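Long-range contact in OLD nuclease (Thermus scotoductus, PDB 6P74), which degrades linear or supercoiled double-stranded DNA in the 5'-to-3' direction and hydrolyses ATP in a DNA-stimulated manner: residues I424-P436 with A467-A481. Numbering follows the deposited sequence.
With SM (samarium (III) ion), chain O.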
ATOM      1  N   ILE A 424      -5.114 -21.149 -20.759  1.00 68.95           N
ATOM      2  CA  ILE A 424      -4.899 -22.134 -19.702  1.00 67.86           C
ATOM      3  C   ILE A 424      -4.476 -23.437 -20.374  1.00 67.92           C
ATOM      4  O   ILE A 424      -5.184 -23.907 -21.274  1.00 63.10           O
ATOM      5  CB  ILE A 424      -6.162 -22.328 -18.857  1.00 66.97           C
ATOM      6  CG1 ILE A 424      -6.639 -20.982 -18.319  1.00 70.60           C
ATOM      7  CG2 ILE A 424      -5.900 -23.270 -17.715  1.00 63.30           C
ATOM      8  CD1 ILE A 424      -8.128 -20.945 -18.019  1.00 67.34           C
ATOM      9  N   PRO A 425      -3.329 -24.013 -20.021  1.00 69.20           N
ATOM     10  CA  PRO A 425      -2.960 -25.311 -20.594  1.00 67.79           C
ATOM     11  C   PRO A 425      -3.910 -26.385 -20.101  1.00 68.33           C
ATOM     12  O   PRO A 425      -4.359 -26.355 -18.952  1.00 65.58           O
ATOM     13  CB  PRO A 425      -1.533 -25.547 -20.077  1.00 62.96           C
ATOM     14  CG  PRO A 425      -1.084 -24.234 -19.568  1.00 70.08           C
ATOM     15  CD  PRO A 425      -2.305 -23.520 -19.096  1.00 70.01           C
ATOM     16  N   PHE A 426      -4.217 -27.342 -20.975  1.00 61.21           N
ATOM     17  CA  PHE A 426      -5.185 -28.367 -20.615  1.00 60.05           C
ATOM     18  C   PHE A 426      -4.918 -29.638 -21.412  1.00 63.24           C
ATOM     19  O   PHE A 426      -4.290 -29.611 -22.471  1.00 59.45           O
ATOM     20  CB  PHE A 426      -6.623 -27.885 -20.854  1.00 53.74           C
ATOM     21  CG  PHE A 426      -6.932 -27.636 -22.303  1.00 59.32           C
ATOM     22  CD1 PHE A 426      -6.651 -26.414 -22.879  1.00 54.32           C
ATOM     23  CD2 PHE A 426      -7.458 -28.645 -23.098  1.00 60.68           C
ATOM     24  CE1 PHE A 426      -6.903 -26.190 -24.225  1.00 61.05           C
ATOM     25  CE2 PHE A 426      -7.723 -28.435 -24.431  1.00 57.62           C
ATOM     26  CZ  PHE A 426      -7.449 -27.196 -25.000  1.00 64.31           C
ATOM     27  N   VAL A 427      -5.405 -30.759 -20.881  1.00 63.97           N
ATOM     28  CA  VAL A 427      -5.511 -32.013 -21.621  1.00 60.13           C
ATOM     29  C   VAL A 427      -6.965 -32.495 -21.529  1.00 55.88           C
ATOM     30  O   VAL A 427      -7.622 -32.348 -20.490  1.00 57.13           O
ATOM     31  CB  VAL A 427      -4.510 -33.059 -21.075  1.00 60.70           C
ATOM     32  CG1 VAL A 427      -4.718 -34.430 -21.719  1.00 58.61           C
ATOM     33  CG2 VAL A 427      -3.061 -32.585 -21.271  1.00 56.96           C
ATOM     34  N   VAL A 428      -7.480 -33.036 -22.626  1.00 56.52           N
ATOM     35  CA  VAL A 428      -8.797 -33.660 -22.661  1.00 56.71           C
ATOM     36  C   VAL A 428      -8.636 -35.185 -22.709  1.00 59.22           C
ATOM     37  O   VAL A 428      -7.851 -35.714 -23.512  1.00 54.05           O
ATOM     38  CB  VAL A 428      -9.611 -33.185 -23.875  1.00 57.88           C
ATOM     39  CG1 VAL A 428     -10.982 -33.799 -23.820  1.00 54.59           C
ATOM     40  CG2 VAL A 428      -9.694 -31.660 -23.936  1.00 57.97           C
ATOM     41  N   VAL A 429      -9.416 -35.899 -21.896  1.00 58.03           N
ATOM     42  CA  VAL A 429      -9.639 -37.334 -22.095  1.00 61.69           C
ATOM     43  C   VAL A 429     -11.137 -37.559 -22.162  1.00 54.77           C
ATOM     44  O   VAL A 429     -11.876 -37.070 -21.302  1.00 60.44           O
ATOM     45  CB  VAL A 429      -9.053 -38.224 -20.979  1.00 71.38           C
ATOM     46  CG1 VAL A 429      -8.670 -39.586 -21.538  1.00 77.32           C
ATOM     47  CG2 VAL A 429      -7.912 -37.555 -20.265  1.00 79.01           C
ATOM     48  N   HIS A 430     -11.581 -38.358 -23.126  1.00 54.52           N
ATOM     49  CA  HIS A 430     -12.975 -38.770 -23.150  1.00 53.69           C
ATOM     50  C   HIS A 430     -13.099 -40.132 -23.834  1.00 56.37           C
ATOM     51  O   HIS A 430     -12.178 -40.611 -24.514  1.00 59.93           O
ATOM     52  CB  HIS A 430     -13.831 -37.715 -23.849  1.00 49.59           C
ATOM     53  CG  HIS A 430     -13.542 -37.593 -25.308  1.00 53.42           C
ATOM     54  ND1 HIS A 430     -14.077 -38.451 -26.239  1.00 58.04           N
ATOM     55  CD2 HIS A 430     -12.747 -36.734 -25.998  1.00 53.72           C
ATOM     56  CE1 HIS A 430     -13.647 -38.111 -27.444  1.00 60.30           C
ATOM     57  NE2 HIS A 430     -12.841 -37.071 -27.324  1.00 55.69           N
ATOM     58  N   ASP A 431     -14.270 -40.741 -23.676  1.00 54.75           N
ATOM     59  CA  ASP A 431     -14.555 -42.016 -24.327  1.00 55.98           C
ATOM     60  C   ASP A 431     -14.923 -41.813 -25.787  1.00 55.82           C
ATOM     61  O   ASP A 431     -15.475 -40.782 -26.174  1.00 59.95           O
ATOM     62  CB  ASP A 431     -15.703 -42.754 -23.612  1.00 54.83           C
ATOM     63  CG  ASP A 431     -15.298 -43.302 -22.231  1.00 60.94           C
ATOM     64  OD1 ASP A 431     -14.086 -43.358 -21.971  1.00 61.52           O
ATOM     65  OD2 ASP A 431     -16.178 -43.645 -21.398  1.00 67.09           O
ATOM     66  N   GLU A 432     -14.637 -42.828 -26.604  1.00 58.94           N
ATOM     67  CA  GLU A 432     -15.096 -42.789 -27.985  1.00 64.89           C
ATOM     68  C   GLU A 432     -16.609 -42.989 -28.062  1.00 70.36           C
ATOM     69  O   GLU A 432     -17.312 -42.219 -28.726  1.00 68.52           O
ATOM     70  CB  GLU A 432     -14.367 -43.843 -28.810  1.00 57.98           C
ATOM     71  CG  GLU A 432     -14.684 -43.828 -30.314  1.00 57.22           C
ATOM     72  CD  GLU A 432     -14.184 -45.113 -30.992  1.00 77.30           C
ATOM     73  OE1 GLU A 432     -13.793 -46.037 -30.254  1.00 75.79           O
ATOM     74  OE2 GLU A 432     -14.190 -45.223 -32.241  1.00 86.16           O
ATOM     75  N   ASP A 433     -17.125 -44.033 -27.405  1.00 64.85           N
ATOM     76  CA  ASP A 433     -18.568 -44.305 -27.347  1.00 63.34           C
ATOM     77  C   ASP A 433     -19.155 -44.654 -28.709  1.00 66.19           C
ATOM     78  O   ASP A 433     -20.285 -44.284 -29.023  1.00 71.24           O
ATOM     79  CB  ASP A 433     -19.324 -43.140 -26.727  1.00 60.68           C
ATOM     80  CG  ASP A 433     -19.171 -43.113 -25.228  1.00 63.20           C
ATOM     81  OD1 ASP A 433     -19.040 -44.211 -24.647  1.00 63.16           O
ATOM     82  OD2 ASP A 433     -19.188 -42.023 -24.627  1.00 66.38           O
ATOM     83  N   VAL A 434     -18.390 -45.390 -29.503  1.00 63.08           N
ATOM     84  CA  VAL A 434     -18.833 -45.939 -30.775  1.00 59.60           C
ATOM     85  C   VAL A 434     -18.787 -47.451 -30.638  1.00 62.83           C
ATOM     86  O   VAL A 434     -17.809 -47.998 -30.124  1.00 74.40           O
ATOM     87  CB  VAL A 434     -17.928 -45.450 -31.916  1.00 55.11           C
ATOM     88  CG1 VAL A 434     -18.197 -46.211 -33.243  1.00 57.81           C
ATOM     89  CG2 VAL A 434     -18.044 -43.925 -32.022  1.00 60.61           C
ATOM     90  N   TRP A 435     -19.847 -48.120 -31.064  1.00 63.55           N
ATOM     91  CA  TRP A 435     -19.980 -49.541 -30.785  1.00 65.62           C
ATOM     92  C   TRP A 435     -20.338 -50.287 -32.057  1.00 69.51           C
ATOM     93  O   TRP A 435     -21.094 -49.766 -32.877  1.00 80.19           O
ATOM     94  CB  TRP A 435     -21.058 -49.766 -29.717  1.00 61.51           C
ATOM     95  CG  TRP A 435     -20.750 -48.990 -28.479  1.00 68.79           C
ATOM     96  CD1 TRP A 435     -21.235 -47.745 -28.124  1.00 64.44           C
ATOM     97  CD2 TRP A 435     -19.844 -49.377 -27.444  1.00 66.77           C
ATOM     98  NE1 TRP A 435     -20.682 -47.350 -26.933  1.00 67.18           N
ATOM     99  CE2 TRP A 435     -19.828 -48.334 -26.492  1.00 70.92           C
ATOM    100  CE3 TRP A 435     -19.044 -50.507 -27.234  1.00 71.45           C
ATOM    101  CZ2 TRP A 435     -19.052 -48.395 -25.331  1.00 69.73           C
ATOM    102  CZ3 TRP A 435     -18.277 -50.566 -26.096  1.00 71.98           C
ATOM    103  CH2 TRP A 435     -18.276 -49.512 -25.158  1.00 67.94           C
ATOM    104  N   PRO A 436     -19.816 -51.498 -32.265  1.00 85.28           N
ATOM    105  CA  PRO A 436     -20.222 -52.259 -33.449  1.00 93.69           C
ATOM    106  C   PRO A 436     -21.707 -52.586 -33.407  1.00 89.44           C
ATOM    107  O   PRO A 436     -22.293 -52.807 -32.343  1.00 86.47           O
ATOM    108  CB  PRO A 436     -19.363 -53.527 -33.371  1.00100.49           C
ATOM    109  CG  PRO A 436     -19.020 -53.651 -31.929  1.00 96.95           C
ATOM    110  CD  PRO A 436     -18.823 -52.242 -31.471  1.00 78.71           C
ATOM    111  N   ALA A 467      -9.960 -28.412 -29.368  1.00 70.52           N
ATOM    112  CA  ALA A 467      -8.797 -28.631 -28.509  1.00 57.51           C
ATOM    113  C   ALA A 467      -7.501 -28.767 -29.297  1.00 52.53           C
ATOM    114  O   ALA A 467      -6.434 -28.383 -28.795  1.00 56.00           O
ATOM    115  CB  ALA A 467      -9.015 -29.865 -27.627  1.00 59.96           C
ATOM    116  N   GLY A 468      -7.554 -29.269 -30.531  1.00 55.31           N
ATOM    117  CA  GLY A 468      -6.350 -29.730 -31.206  1.00 52.92           C
ATOM    118  C   GLY A 468      -6.233 -31.214 -30.858  1.00 61.85           C
ATOM    119  O   GLY A 468      -6.711 -31.647 -29.793  1.00 54.62           O
ATOM    120  N   ALA A 469      -5.599 -32.000 -31.742  1.00 54.69           N
ATOM    121  CA  ALA A 469      -5.599 -33.444 -31.571  1.00 66.22           C
ATOM    122  C   ALA A 469      -4.492 -33.747 -30.579  1.00 68.50           C
ATOM    123  O   ALA A 469      -4.606 -34.704 -29.808  1.00 65.17           O
ATOM    124  CB  ALA A 469      -5.367 -34.201 -32.881  1.00 62.00           C
ATOM    125  N   GLU A 470      -3.426 -32.941 -30.572  1.00 56.79           N
ATOM    126  CA  GLU A 470      -2.299 -33.187 -29.690  1.00 59.58           C
ATOM    127  C   GLU A 470      -2.653 -33.030 -28.221  1.00 64.90           C
ATOM    128  O   GLU A 470      -1.853 -33.424 -27.364  1.00 64.05           O
ATOM    129  CB  GLU A 470      -1.127 -32.267 -30.070  1.00 59.70           C
ATOM    130  CG  GLU A 470      -1.255 -30.811 -29.634  1.00 63.26           C
ATOM    131  CD  GLU A 470      -2.223 -29.995 -30.480  1.00 70.63           C
ATOM    132  OE1 GLU A 470      -2.712 -30.491 -31.517  1.00 73.48           O
ATOM    133  OE2 GLU A 470      -2.500 -28.836 -30.091  1.00 84.90           O
ATOM    134  N   ARG A 471      -3.832 -32.501 -27.906  1.00 64.91           N
ATOM    135  CA  ARG A 471      -4.253 -32.324 -26.525  1.00 68.65           C
ATOM    136  C   ARG A 471      -5.368 -33.275 -26.117  1.00 66.27           C
ATOM    137  O   ARG A 471      -5.858 -33.185 -24.984  1.00 65.18           O
ATOM    138  CB  ARG A 471      -4.692 -30.872 -26.301  1.00 65.12           C
ATOM    139  CG  ARG A 471      -3.659 -29.867 -26.786  1.00 77.96           C
ATOM    140  CD  ARG A 471      -3.486 -28.697 -25.816  1.00 76.32           C
ATOM    141  NE  ARG A 471      -4.416 -27.623 -26.057  1.00 88.35           N
ATOM    142  CZ  ARG A 471      -4.286 -26.757 -27.054  1.00 99.98           C
ATOM    143  NH1 ARG A 471      -3.267 -26.902 -27.893  1.00114.02           N
ATOM    144  NH2 ARG A 471      -5.166 -25.766 -27.218  1.00 88.30           N
ATOM    145  N   VAL A 472      -5.785 -34.179 -27.000  1.00 63.12           N
ATOM    146  CA  VAL A 472      -6.959 -35.016 -26.783  1.00 64.81           C
ATOM    147  C   VAL A 472      -6.560 -36.482 -26.792  1.00 63.76           C
ATOM    148  O   VAL A 472      -5.903 -36.949 -27.731  1.00 60.42           O
ATOM    149  CB  VAL A 472      -8.047 -34.747 -27.834  1.00 59.44           C
ATOM    150  CG1 VAL A 472      -9.269 -35.649 -27.568  1.00 54.35           C
ATOM    151  CG2 VAL A 472      -8.449 -33.346 -27.748  1.00 54.50           C
ATOM    152  N   PHE A 473      -6.974 -37.200 -25.751  1.00 65.13           N
ATOM    153  CA  PHE A 473      -6.802 -38.647 -25.650  1.00 65.01           C
ATOM    154  C   PHE A 473      -8.174 -39.316 -25.667  1.00 60.96           C
ATOM    155  O   PHE A 473      -9.084 -38.881 -24.958  1.00 60.45           O
ATOM    156  CB  PHE A 473      -6.024 -38.997 -24.378  1.00 58.59           C
ATOM    157  CG  PHE A 473      -4.617 -38.452 -24.380  1.00 59.09           C
ATOM    158  CD1 PHE A 473      -4.384 -37.097 -24.206  1.00 61.41           C
ATOM    159  CD2 PHE A 473      -3.542 -39.279 -24.643  1.00 59.80           C
ATOM    160  CE1 PHE A 473      -3.096 -36.577 -24.253  1.00 62.88           C
ATOM    161  CE2 PHE A 473      -2.241 -38.775 -24.668  1.00 61.90           C
ATOM    162  CZ  PHE A 473      -2.016 -37.424 -24.468  1.00 58.72           C
ATOM    163  N   VAL A 474      -8.331 -40.367 -26.474  1.00 60.86           N
ATOM    164  CA  VAL A 474      -9.629 -41.007 -26.621  1.00 65.04           C
ATOM    165  C   VAL A 474      -9.546 -42.430 -26.090  1.00 60.00           C
ATOM    166  O   VAL A 474      -8.754 -43.236 -26.587  1.00 59.51           O
ATOM    167  CB  VAL A 474     -10.123 -40.996 -28.068  1.00 61.46           C
ATOM    168  CG1 VAL A 474     -11.504 -41.629 -28.106  1.00 63.54           C
ATOM    169  CG2 VAL A 474     -10.165 -39.527 -28.617  1.00 62.32           C
ATOM    170  N   VAL A 475     -10.367 -42.743 -25.089  1.00 63.88           N
ATOM    171  CA  VAL A 475     -10.459 -44.117 -24.590  1.00 69.44           C
ATOM    172  C   VAL A 475     -11.439 -44.889 -25.467  1.00 64.27           C
ATOM    173  O   VAL A 475     -12.625 -44.552 -25.517  1.00 62.64           O
ATOM    174  CB  VAL A 475     -10.900 -44.157 -23.121  1.00 64.11           C
ATOM    175  CG1 VAL A 475     -10.893 -45.622 -22.651  1.00 55.07           C
ATOM    176  CG2 VAL A 475      -9.990 -43.318 -22.265  1.00 55.74           C
ATOM    177  N   GLN A 476     -10.945 -45.920 -26.157  1.00 60.96           N
ATOM    178  CA  GLN A 476     -11.685 -46.756 -27.115  1.00 63.46           C
ATOM    179  C   GLN A 476     -12.002 -48.113 -26.507  1.00 66.55           C
ATOM    180  O   GLN A 476     -11.063 -48.836 -26.127  1.00 67.37           O
ATOM    181  CB  GLN A 476     -10.837 -46.977 -28.368  1.00 63.07           C
ATOM    182  CG  GLN A 476     -10.271 -45.729 -28.968  1.00 72.83           C
ATOM    183  CD  GLN A 476      -9.754 -45.999 -30.350  1.00 81.34           C
ATOM    184  OE1 GLN A 476      -8.599 -46.371 -30.519  1.00 87.16           O
ATOM    185  NE2 GLN A 476     -10.622 -45.864 -31.350  1.00 87.89           N
ATOM    186  N   PRO A 477     -13.268 -48.538 -26.453  1.00 61.43           N
ATOM    187  CA  PRO A 477     -14.441 -47.740 -26.800  1.00 60.07           C
ATOM    188  C   PRO A 477     -14.856 -46.823 -25.663  1.00 61.79           C
ATOM    189  O   PRO A 477     -15.521 -45.832 -25.937  1.00 57.37           O
ATOM    190  CB  PRO A 477     -15.530 -48.781 -27.064  1.00 63.25           C
ATOM    191  CG  PRO A 477     -15.097 -49.998 -26.260  1.00 70.11           C
ATOM    192  CD  PRO A 477     -13.585 -49.982 -26.341  1.00 59.79           C
ATOM    193  N   SER A 478     -14.474 -47.141 -24.427  1.00 59.08           N
ATOM    194  CA  SER A 478     -14.862 -46.327 -23.275  1.00 65.91           C
ATOM    195  C   SER A 478     -14.045 -46.754 -22.069  1.00 63.56           C
ATOM    196  O   SER A 478     -13.544 -47.878 -22.016  1.00 60.81           O
ATOM    197  CB  SER A 478     -16.347 -46.486 -22.944  1.00 67.31           C
ATOM    198  OG  SER A 478     -16.597 -47.835 -22.560  1.00 61.40           O
ATOM    199  N   LEU A 479     -13.966 -45.862 -21.078  1.00 61.14           N
ATOM    200  CA  LEU A 479     -13.265 -46.192 -19.838  1.00 62.67           C
ATOM    201  C   LEU A 479     -13.933 -47.355 -19.129  1.00 62.78           C
ATOM    202  O   LEU A 479     -13.251 -48.223 -18.565  1.00 64.39           O
ATOM    203  CB  LEU A 479     -13.184 -44.971 -18.908  1.00 60.10           C
ATOM    204  CG  LEU A 479     -12.416 -45.147 -17.585  1.00 64.99           C
ATOM    205  CD1 LEU A 479     -10.958 -45.373 -17.809  1.00 60.66           C
ATOM    206  CD2 LEU A 479     -12.616 -43.967 -16.589  1.00 64.05           C
ATOM    207  N   GLU A 480     -15.271 -47.400 -19.148  1.00 59.46           N
ATOM    208  CA  GLU A 480     -15.967 -48.537 -18.555  1.00 58.56           C
ATOM    209  C   GLU A 480     -15.508 -49.846 -19.178  1.00 66.79           C
ATOM    210  O   GLU A 480     -15.294 -50.836 -18.473  1.00 69.05           O
ATOM    211  CB  GLU A 480     -17.479 -48.411 -18.711  1.00 60.13           C
ATOM    212  CG  GLU A 480     -18.102 -47.251 -17.999  1.00 67.43           C
ATOM    213  CD  GLU A 480     -18.216 -46.044 -18.891  1.00 64.11           C
ATOM    214  OE1 GLU A 480     -17.336 -45.907 -19.778  1.00 61.44           O
ATOM    215  OE2 GLU A 480     -19.188 -45.268 -18.720  1.00 68.08           O
ATOM    216  N   ALA A 481     -15.365 -49.876 -20.503  1.00 71.71           N
ATOM    217  CA  ALA A 481     -14.924 -51.111 -21.138  1.00 70.05           C
ATOM    218  C   ALA A 481     -13.456 -51.385 -20.833  1.00 74.55           C
ATOM    219  O   ALA A 481     -13.075 -52.536 -20.586  1.00 76.90           O
ATOM    220  CB  ALA A 481     -15.177 -51.056 -22.646  1.00 60.57           C
TER
HETATM  221 SM    SM O 614     -18.125 -43.329 -20.101  1.00 49.77          SM
HETATM  222  O   HOH W   1     -19.043 -44.682 -22.116  1.00 54.46           O
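D431 OD1, at the end of strand 426-431, accepts the backbone N-H of L479 (N to OD1 2.7 Å), met from above the carboxylate plane, while D431 OD2 binds samarium at 2.4 Å. With CG beside the backbone N (chi1 -71°), the group reaches across to the start of helix 479-483. There E480 completes the bridge: its OE1 and OE2 both bind the same ion, and OE2 also pairs with R487, the inferred catalytic arginine. D431 OD2 and E480 OE1, two acceptors, come within 3.0 Å because they are adjacent ligands of one cation, whose positive charge probably makes this tolerable; a metal-bound water joins E480 to D433. S478 caps the helix, its OG accepting A481 N.

Behind this site runs a parallel pairing of strands 426-431 and 472-475, the latter the outer strand, within this chain, of the four-stranded parallel Toprim sheet. V428 N gives a nearly straight bond to R471 O, and E432 N to V475 O carries the pattern beyond the strand end. D433 N then meets P477 O at 2.8 Å, tying the loop after strand 426-431 to the residue that follows the cis Q476-P477 bond. P477 CB rests over one face of the W435 six-membered ring, 3.7 Å from its centroid.

At the other end R471 NE lies over the F426 ring, the guanidinium turned 79° from it, and A467 CB sits at the ring edge. Samarium thus marks a site shared by the end of strand 426-431 and the first turn of helix 479-483, drawing D431 and E480 together across the contact, consistent with the divalent metals inferred to bind there.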